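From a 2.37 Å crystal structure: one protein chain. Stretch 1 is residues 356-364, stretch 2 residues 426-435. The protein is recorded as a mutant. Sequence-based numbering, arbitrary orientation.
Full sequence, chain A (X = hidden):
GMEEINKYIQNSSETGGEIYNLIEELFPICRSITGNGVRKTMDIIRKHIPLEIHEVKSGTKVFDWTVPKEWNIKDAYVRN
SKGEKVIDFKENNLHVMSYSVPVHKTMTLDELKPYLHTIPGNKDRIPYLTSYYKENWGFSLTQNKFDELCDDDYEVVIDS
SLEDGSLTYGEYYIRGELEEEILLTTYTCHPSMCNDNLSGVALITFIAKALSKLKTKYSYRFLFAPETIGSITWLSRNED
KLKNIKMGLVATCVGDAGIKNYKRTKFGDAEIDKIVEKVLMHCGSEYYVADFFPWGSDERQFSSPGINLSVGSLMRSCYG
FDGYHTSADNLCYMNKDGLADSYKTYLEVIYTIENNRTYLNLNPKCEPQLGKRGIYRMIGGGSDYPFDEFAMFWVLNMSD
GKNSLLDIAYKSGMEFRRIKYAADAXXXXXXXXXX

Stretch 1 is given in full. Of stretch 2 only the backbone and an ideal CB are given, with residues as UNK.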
ATOM      1  N   ASN A 356     -21.105   6.517 -15.836  1.00 23.38           N
ATOM      2  CA  ASN A 356     -20.431   6.758 -14.557  1.00 29.13           C
ATOM      3  C   ASN A 356     -20.924   8.045 -13.914  1.00 20.92           C
ATOM      4  O   ASN A 356     -20.171   9.004 -13.780  1.00 25.58           O
ATOM      5  CB  ASN A 356     -18.894   6.835 -14.722  1.00 20.39           C
ATOM      6  CG  ASN A 356     -18.155   6.870 -13.377  1.00 23.13           C
ATOM      7  OD1 ASN A 356     -18.666   6.366 -12.389  1.00 27.46           O
ATOM      8  ND2 ASN A 356     -16.949   7.449 -13.346  1.00 23.17           N
ATOM      9  N   ARG A 357     -22.161   8.046 -13.444  1.00 37.90           N
ATOM     10  CA  ARG A 357     -22.731   9.253 -12.853  1.00 20.87           C
ATOM     11  C   ARG A 357     -22.400   9.441 -11.360  1.00 26.03           C
ATOM     12  O   ARG A 357     -21.797   8.572 -10.739  1.00 17.71           O
ATOM     13  CB  ARG A 357     -24.217   9.288 -13.135  1.00 40.49           C
ATOM     14  CG  ARG A 357     -24.475   9.469 -14.601  1.00 48.72           C
ATOM     15  CD  ARG A 357     -25.930   9.268 -14.985  1.00 83.28           C
ATOM     16  NE  ARG A 357     -25.947   9.038 -16.418  1.00 77.74           N
ATOM     17  CZ  ARG A 357     -25.780   9.991 -17.331  1.00134.69           C
ATOM     18  NH1 ARG A 357     -25.627  11.272 -16.986  1.00 70.37           N
ATOM     19  NH2 ARG A 357     -25.781   9.658 -18.613  1.00 73.99           N
ATOM     20  N   THR A 358     -22.708  10.630 -10.828  1.00 20.00           N
ATOM     21  CA  THR A 358     -22.621  10.883  -9.394  1.00 23.48           C
ATOM     22  C   THR A 358     -23.988  11.317  -8.918  1.00 21.52           C
ATOM     23  O   THR A 358     -24.640  12.099  -9.572  1.00 24.29           O
ATOM     24  CB  THR A 358     -21.569  11.899  -9.028  1.00 24.79           C
ATOM     25  OG1 THR A 358     -20.292  11.367  -9.387  1.00 24.47           O
ATOM     26  CG2 THR A 358     -21.584  12.149  -7.533  1.00 16.22           C
ATOM     27  N   TYR A 359     -24.429  10.741  -7.804  1.00 26.92           N
ATOM     28  CA  TYR A 359     -25.756  10.991  -7.269  1.00 25.04           C
ATOM     29  C   TYR A 359     -25.719  11.429  -5.813  1.00 18.58           C
ATOM     30  O   TYR A 359     -24.733  11.249  -5.096  1.00 23.77           O
ATOM     31  CB  TYR A 359     -26.618   9.726  -7.325  1.00 17.51           C
ATOM     32  CG  TYR A 359     -26.964   9.162  -8.692  1.00 14.88           C
ATOM     33  CD1 TYR A 359     -28.113   9.569  -9.369  1.00 38.89           C
ATOM     34  CD2 TYR A 359     -26.204   8.142  -9.259  1.00 37.90           C
ATOM     35  CE1 TYR A 359     -28.467   9.004 -10.605  1.00 34.04           C
ATOM     36  CE2 TYR A 359     -26.549   7.570 -10.494  1.00 28.20           C
ATOM     37  CZ  TYR A 359     -27.673   8.009 -11.159  1.00 43.26           C
ATOM     38  OH  TYR A 359     -27.995   7.450 -12.372  1.00 37.02           O
ATOM     39  N   LEU A 360     -26.825  12.013  -5.388  1.00 33.33           N
ATOM     40  CA  LEU A 360     -27.027  12.394  -4.007  1.00 16.11           C
ATOM     41  C   LEU A 360     -28.238  11.609  -3.502  1.00 38.89           C
ATOM     42  O   LEU A 360     -29.299  11.626  -4.109  1.00 26.96           O
ATOM     43  CB  LEU A 360     -27.297  13.880  -3.908  1.00 27.55           C
ATOM     44  CG  LEU A 360     -27.383  14.438  -2.506  1.00 21.81           C
ATOM     45  CD1 LEU A 360     -26.003  14.390  -1.883  1.00 15.35           C
ATOM     46  CD2 LEU A 360     -27.907  15.845  -2.600  1.00 10.36           C
ATOM     47  N   ASN A 361     -28.046  10.882  -2.412  1.00 32.17           N
ATOM     48  CA  ASN A 361     -29.129  10.205  -1.703  1.00 21.28           C
ATOM     49  C   ASN A 361     -30.079  11.266  -1.141  1.00 11.92           C
ATOM     50  O   ASN A 361     -29.661  12.096  -0.325  1.00 21.10           O
ATOM     51  CB  ASN A 361     -28.505   9.350  -0.579  1.00 21.68           C
ATOM     52  CG  ASN A 361     -29.497   8.494   0.173  1.00 11.95           C
ATOM     53  OD1 ASN A 361     -30.695   8.723   0.135  1.00 19.04           O
ATOM     54  ND2 ASN A 361     -28.982   7.528   0.926  1.00 21.98           N
ATOM     55  N   LEU A 362     -31.343  11.251  -1.580  1.00 20.24           N
ATOM     56  CA  LEU A 362     -32.342  12.217  -1.089  1.00 13.89           C
ATOM     57  C   LEU A 362     -32.947  11.874   0.255  1.00 23.91           C
ATOM     58  O   LEU A 362     -33.726  12.673   0.788  1.00 10.61           O
ATOM     59  CB  LEU A 362     -33.437  12.484  -2.131  1.00 25.80           C
ATOM     60  CG  LEU A 362     -32.905  13.154  -3.409  1.00 32.75           C
ATOM     61  CD1 LEU A 362     -34.037  13.368  -4.315  1.00 14.10           C
ATOM     62  CD2 LEU A 362     -32.222  14.487  -3.144  1.00  9.04           C
ATOM     63  N   ASN A 363     -32.587  10.705   0.795  1.00 31.18           N
ATOM     64  CA  ASN A 363     -32.987  10.270   2.137  1.00 25.91           C
ATOM     65  C   ASN A 363     -31.733   9.807   2.893  1.00 21.84           C
ATOM     66  O   ASN A 363     -31.595   8.651   3.258  1.00 10.20           O
ATOM     67  CB  ASN A 363     -34.000   9.119   2.052  1.00 35.28           C
ATOM     68  CG  ASN A 363     -34.633   8.788   3.403  1.00 33.51           C
ATOM     69  OD1 ASN A 363     -35.618   9.397   3.791  1.00 23.26           O
ATOM     70  ND2 ASN A 363     -34.069   7.809   4.111  1.00 19.05           N
ATOM     71  N   PRO A 364     -30.807  10.717   3.138  1.00 22.57           N
ATOM     72  CA  PRO A 364     -29.539  10.286   3.735  1.00 22.96           C
ATOM     73  C   PRO A 364     -29.614   9.917   5.220  1.00 20.44           C
ATOM     74  O   PRO A 364     -28.744   9.198   5.696  1.00 23.77           O
ATOM     75  CB  PRO A 364     -28.643  11.505   3.540  1.00 21.79           C
ATOM     76  CG  PRO A 364     -29.616  12.691   3.605  1.00 12.52           C
ATOM     77  CD  PRO A 364     -30.899  12.178   2.979  1.00 17.91           C
ATOM     78  N   UNK A 426     -33.189   3.163  -7.922  1.00 19.06           N
ATOM     79  CA  UNK A 426     -33.357   4.126  -6.856  1.00 40.87           C
ATOM     80  C   UNK A 426     -33.735   5.485  -7.420  1.00 20.63           C
ATOM     81  O   UNK A 426     -34.530   6.197  -6.806  1.00 19.45           O
ATOM     82  CB  UNK A 426     -32.080   4.229  -6.020  1.00 40.87           C
ATOM     83  N   UNK A 427     -33.177   5.831  -8.590  1.00 29.42           N
ATOM     84  CA  UNK A 427     -33.449   7.117  -9.246  1.00 14.77           C
ATOM     85  C   UNK A 427     -34.940   7.214  -9.645  1.00 20.20           C
ATOM     86  O   UNK A 427     -35.581   8.245  -9.490  1.00 25.76           O
ATOM     87  CB  UNK A 427     -32.556   7.284 -10.477  1.00 14.77           C
ATOM     88  N   UNK A 428     -35.469   6.096 -10.120  1.00 11.42           N
ATOM     89  CA  UNK A 428     -36.871   5.959 -10.502  1.00 24.81           C
ATOM     90  C   UNK A 428     -37.810   6.233  -9.374  1.00 33.21           C
ATOM     91  O   UNK A 428     -38.808   6.900  -9.595  1.00 43.00           O
ATOM     92  CB  UNK A 428     -37.140   4.555 -11.048  1.00 24.81           C
ATOM     93  N   UNK A 429     -37.525   5.708  -8.180  1.00 34.39           N
ATOM     94  CA  UNK A 429     -38.405   5.980  -7.035  1.00 29.84           C
ATOM     95  C   UNK A 429     -38.034   7.294  -6.342  1.00  8.02           C
ATOM     96  O   UNK A 429     -38.483   7.570  -5.227  1.00 15.43           O
ATOM     97  CB  UNK A 429     -38.339   4.827  -6.032  1.00 29.84           C
ATOM     98  N   UNK A 430     -37.177   8.084  -6.996  1.00 19.20           N
ATOM     99  CA  UNK A 430     -36.826   9.423  -6.534  1.00 19.21           C
ATOM    100  C   UNK A 430     -36.027   9.483  -5.224  1.00 43.47           C
ATOM    101  O   UNK A 430     -36.053  10.488  -4.506  1.00 14.05           O
ATOM    102  CB  UNK A 430     -38.112  10.234  -6.362  1.00 19.21           C
ATOM    103  N   UNK A 431     -35.271   8.432  -4.941  1.00 15.52           N
ATOM    104  CA  UNK A 431     -34.384   8.438  -3.773  1.00 22.79           C
ATOM    105  C   UNK A 431     -32.986   9.018  -4.117  1.00 14.22           C
ATOM    106  O   UNK A 431     -32.124   9.140  -3.243  1.00 34.58           O
ATOM    107  CB  UNK A 431     -34.242   7.016  -3.225  1.00 22.79           C
ATOM    108  N   UNK A 432     -32.759   9.358  -5.386  1.00 28.23           N
ATOM    109  CA  UNK A 432     -31.472   9.900  -5.836  1.00 15.54           C
ATOM    110  C   UNK A 432     -31.632  11.137  -6.742  1.00 22.64           C
ATOM    111  O   UNK A 432     -32.520  11.222  -7.569  1.00 25.95           O
ATOM    112  CB  UNK A 432     -30.691   8.816  -6.581  1.00 15.54           C
ATOM    113  N   UNK A 433     -30.730  12.081  -6.579  1.00 24.96           N
ATOM    114  CA  UNK A 433     -30.666  13.256  -7.416  1.00 23.25           C
ATOM    115  C   UNK A 433     -29.345  13.134  -8.164  1.00 43.22           C
ATOM    116  O   UNK A 433     -28.357  12.669  -7.607  1.00 29.15           O
ATOM    117  CB  UNK A 433     -30.768  14.553  -6.611  1.00 23.25           C
ATOM    118  N   UNK A 434     -29.337  13.482  -9.443  1.00 24.62           N
ATOM    119  CA  UNK A 434     -28.105  13.512 -10.223  1.00 25.44           C
ATOM    120  C   UNK A 434     -27.406  14.818  -9.822  1.00 42.58           C
ATOM    121  O   UNK A 434     -28.036  15.867  -9.730  1.00 38.54           O
ATOM    122  CB  UNK A 434     -28.370  13.433 -11.728  1.00 25.44           C
ATOM    123  N   UNK A 435     -26.126  14.751  -9.507  1.00 29.96           N
ATOM    124  CA  UNK A 435     -25.392  15.956  -9.132  1.00 37.92           C
ATOM    125  C   UNK A 435     -24.045  15.946  -9.804  1.00 34.32           C
ATOM    126  O   UNK A 435     -23.856  15.234 -10.795  1.00 39.15           O
ATOM    127  OXT UNK A 435     -23.141  16.642  -9.379  1.00 43.35           O
ATOM    128  CB  UNK A 435     -25.235  16.063  -7.614  1.00 37.92           C
TER

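Position 426 has helical backbone angles, and although its CA-to-CB bond points toward stretch 1, no atom of that stretch lies within 5.5 Å of the ideal CB. Stretch 1 therefore sets little limit here, and most helix-compatible residues would suit. The deposited residue is Leu-426, whose side chain makes no contact with stretch 1; its carbonyl O accepts a hydrogen bond from the backbone N of 431.

Position 427, also helical, directs its CB toward the ring of Tyr-359, 4.4 Å from CE1. An aromatic or a long aliphatic side chain could pack against that ring. Tyr-427 does so obliquely, its CD1 3.6 Å from Tyr-359 CE1; the ring centroids are 5.8 Å apart and the planes at 55°.

Positions 428 and 429 are out of reach, so many residues would fit; they are Arg-428 and Val-429, the latter the first to leave helical angles. At 430 phi is positive (67/27), a conformation easiest for glycine, asparagine or aspartate but open to others. Glu-430 adopts it, and the end of its side chain leads away, while its carbonyl O lies 3.5 Å from Leu-362 CD1.

Position 431 points sideways, its CB 5.2 Å from Asn-361 OD1. A polar residue might approach that oxygen, or an aliphatic one might extend along the chain. Leu-431 takes the second course, its CD2 reaching to 3.8 Å from Asn-363 CB. Asn-361 OD1 already accepts a hydrogen bond from Asn-363 N. The carbonyl O of Leu-431 accepts one from Leu-362 N at 2.8 Å.

From 432 to 434 the backbone is extended and pairs antiparallel with stretch 1. The CB of 432 lies 3.9 Å from Tyr-359 CD1, on the sheet face shared with Tyr-359 and Asn-361, so leucine, isoleucine, valine or methionine would suit. Leu-432 places CD1 over one face of the ring, 4.3 Å from the centroid of Tyr-359.

Position 433 turns to the face that carries Leu-360, with its CB 3.8 Å from Leu-362 CD2; an aliphatic stem is favored, and stretch 1 places no charge there to dictate what follows it. In Lys-433 the stem packs against Leu-360 and Leu-362, and the extended chain carries NZ away. Its backbone forms paired hydrogen bonds with Leu-360: Leu-360 N to Lys-433 O, 2.8 Å, and Lys-433 N to Leu-360 O, 2.9 Å.

At 434 the CB is 4.5 Å from Tyr-359 CD1, and a branched or longer apolar residue could reach the ring and the stem of Arg-357. Leu-434 does both: CD1 lies 4.1 Å from the Tyr-359 ring centroid, over the face opposite Leu-432, and 3.6 Å from Arg-357 CB.

Position 435 ends the chain, its CB 4.8 Å from Leu-360 CB; a compact apolar residue would fit. Val-435 sets CG1 4.0 Å from Leu-360 CB and CG2 4.0 Å from Thr-358 CG2. Its N donates to Thr-358 O at 3.0 Å, almost linearly, and a water bridges its terminal O to Thr-358 N.

Stretch 2, residues 426-435: LYRVELLKLV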
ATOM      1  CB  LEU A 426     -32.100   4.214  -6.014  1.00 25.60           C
ATOM      2  CG  LEU A 426     -31.753   2.991  -5.172  1.00 34.31           C
ATOM      3  CD1 LEU A 426     -30.362   3.172  -4.620  1.00 12.13           C
ATOM      4  CD2 LEU A 426     -32.779   2.794  -4.052  1.00 21.18           C
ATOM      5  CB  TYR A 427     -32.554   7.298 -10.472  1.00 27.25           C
ATOM      6  CG  TYR A 427     -32.654   8.678 -11.098  1.00 29.07           C
ATOM      7  CD1 TYR A 427     -31.994   9.763 -10.539  1.00 31.17           C
ATOM      8  CD2 TYR A 427     -33.413   8.892 -12.229  1.00 49.51           C
ATOM      9  CE1 TYR A 427     -32.079  11.008 -11.096  1.00 41.48           C
ATOM     10  CE2 TYR A 427     -33.515  10.142 -12.787  1.00 47.02           C
ATOM     11  CZ  TYR A 427     -32.839  11.188 -12.221  1.00 57.13           C
ATOM     12  OH  TYR A 427     -32.930  12.420 -12.786  1.00 32.40           O
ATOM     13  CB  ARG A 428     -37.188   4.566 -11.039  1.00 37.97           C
ATOM     14  CG  ARG A 428     -36.935   4.439 -12.491  1.00 34.94           C
ATOM     15  CD  ARG A 428     -37.206   3.044 -12.963  1.00 60.57           C
ATOM     16  NE  ARG A 428     -36.180   2.716 -13.932  1.00 67.10           N
ATOM     17  CZ  ARG A 428     -35.304   1.724 -13.828  1.00 91.02           C
ATOM     18  NH1 ARG A 428     -35.343   0.859 -12.813  1.00 33.66           N
ATOM     19  NH2 ARG A 428     -34.405   1.568 -14.790  1.00 81.49           N
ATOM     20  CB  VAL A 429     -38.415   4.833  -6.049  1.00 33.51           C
ATOM     21  CG1 VAL A 429     -38.978   3.595  -6.736  1.00 15.23           C
ATOM     22  CG2 VAL A 429     -37.011   4.613  -5.478  1.00 16.65           C
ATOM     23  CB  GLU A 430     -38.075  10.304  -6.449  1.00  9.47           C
ATOM     24  CG  GLU A 430     -38.923  10.299  -7.721  1.00 50.43           C
ATOM     25  CD  GLU A 430     -40.055  11.311  -7.693  1.00 54.64           C
ATOM     26  OE1 GLU A 430     -40.758  11.416  -6.664  1.00 56.13           O
ATOM     27  OE2 GLU A 430     -40.257  11.989  -8.721  1.00 57.95           O
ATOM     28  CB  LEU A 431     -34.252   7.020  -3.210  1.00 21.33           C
ATOM     29  CG  LEU A 431     -35.383   6.523  -2.322  1.00 14.15           C
ATOM     30  CD1 LEU A 431     -35.249   5.028  -2.090  1.00  6.67           C
ATOM     31  CD2 LEU A 431     -35.448   7.291  -0.975  1.00 11.79           C
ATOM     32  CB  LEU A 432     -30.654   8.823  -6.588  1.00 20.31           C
ATOM     33  CG  LEU A 432     -30.170   7.570  -5.845  1.00 18.44           C
ATOM     34  CD1 LEU A 432     -29.488   6.595  -6.824  1.00 10.12           C
ATOM     35  CD2 LEU A 432     -29.240   7.940  -4.650  1.00 14.47           C
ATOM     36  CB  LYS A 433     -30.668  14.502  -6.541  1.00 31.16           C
ATOM     37  CG  LYS A 433     -30.705  15.818  -7.279  1.00 38.30           C
ATOM     38  CD  LYS A 433     -30.464  17.006  -6.314  1.00 24.38           C
ATOM     39  CE  LYS A 433     -30.039  18.256  -7.056  1.00 58.85           C
ATOM     40  NZ  LYS A 433     -30.272  19.487  -6.252  1.00 76.69           N
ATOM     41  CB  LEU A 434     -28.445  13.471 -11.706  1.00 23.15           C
ATOM     42  CG  LEU A 434     -27.450  13.036 -12.776  1.00 41.93           C
ATOM     43  CD1 LEU A 434     -26.749  11.713 -12.495  1.00 24.87           C
ATOM     44  CD2 LEU A 434     -28.274  12.930 -14.009  1.00 32.04           C
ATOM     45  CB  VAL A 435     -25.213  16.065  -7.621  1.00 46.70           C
ATOM     46  CG1 VAL A 435     -26.590  16.368  -6.931  1.00 18.10           C
ATOM     47  CG2 VAL A 435     -24.528  14.813  -7.087  1.00 19.27           C
TER
HETATM   48  O   HOH W   1     -23.348  12.930 -12.592  1.00 24.75           O
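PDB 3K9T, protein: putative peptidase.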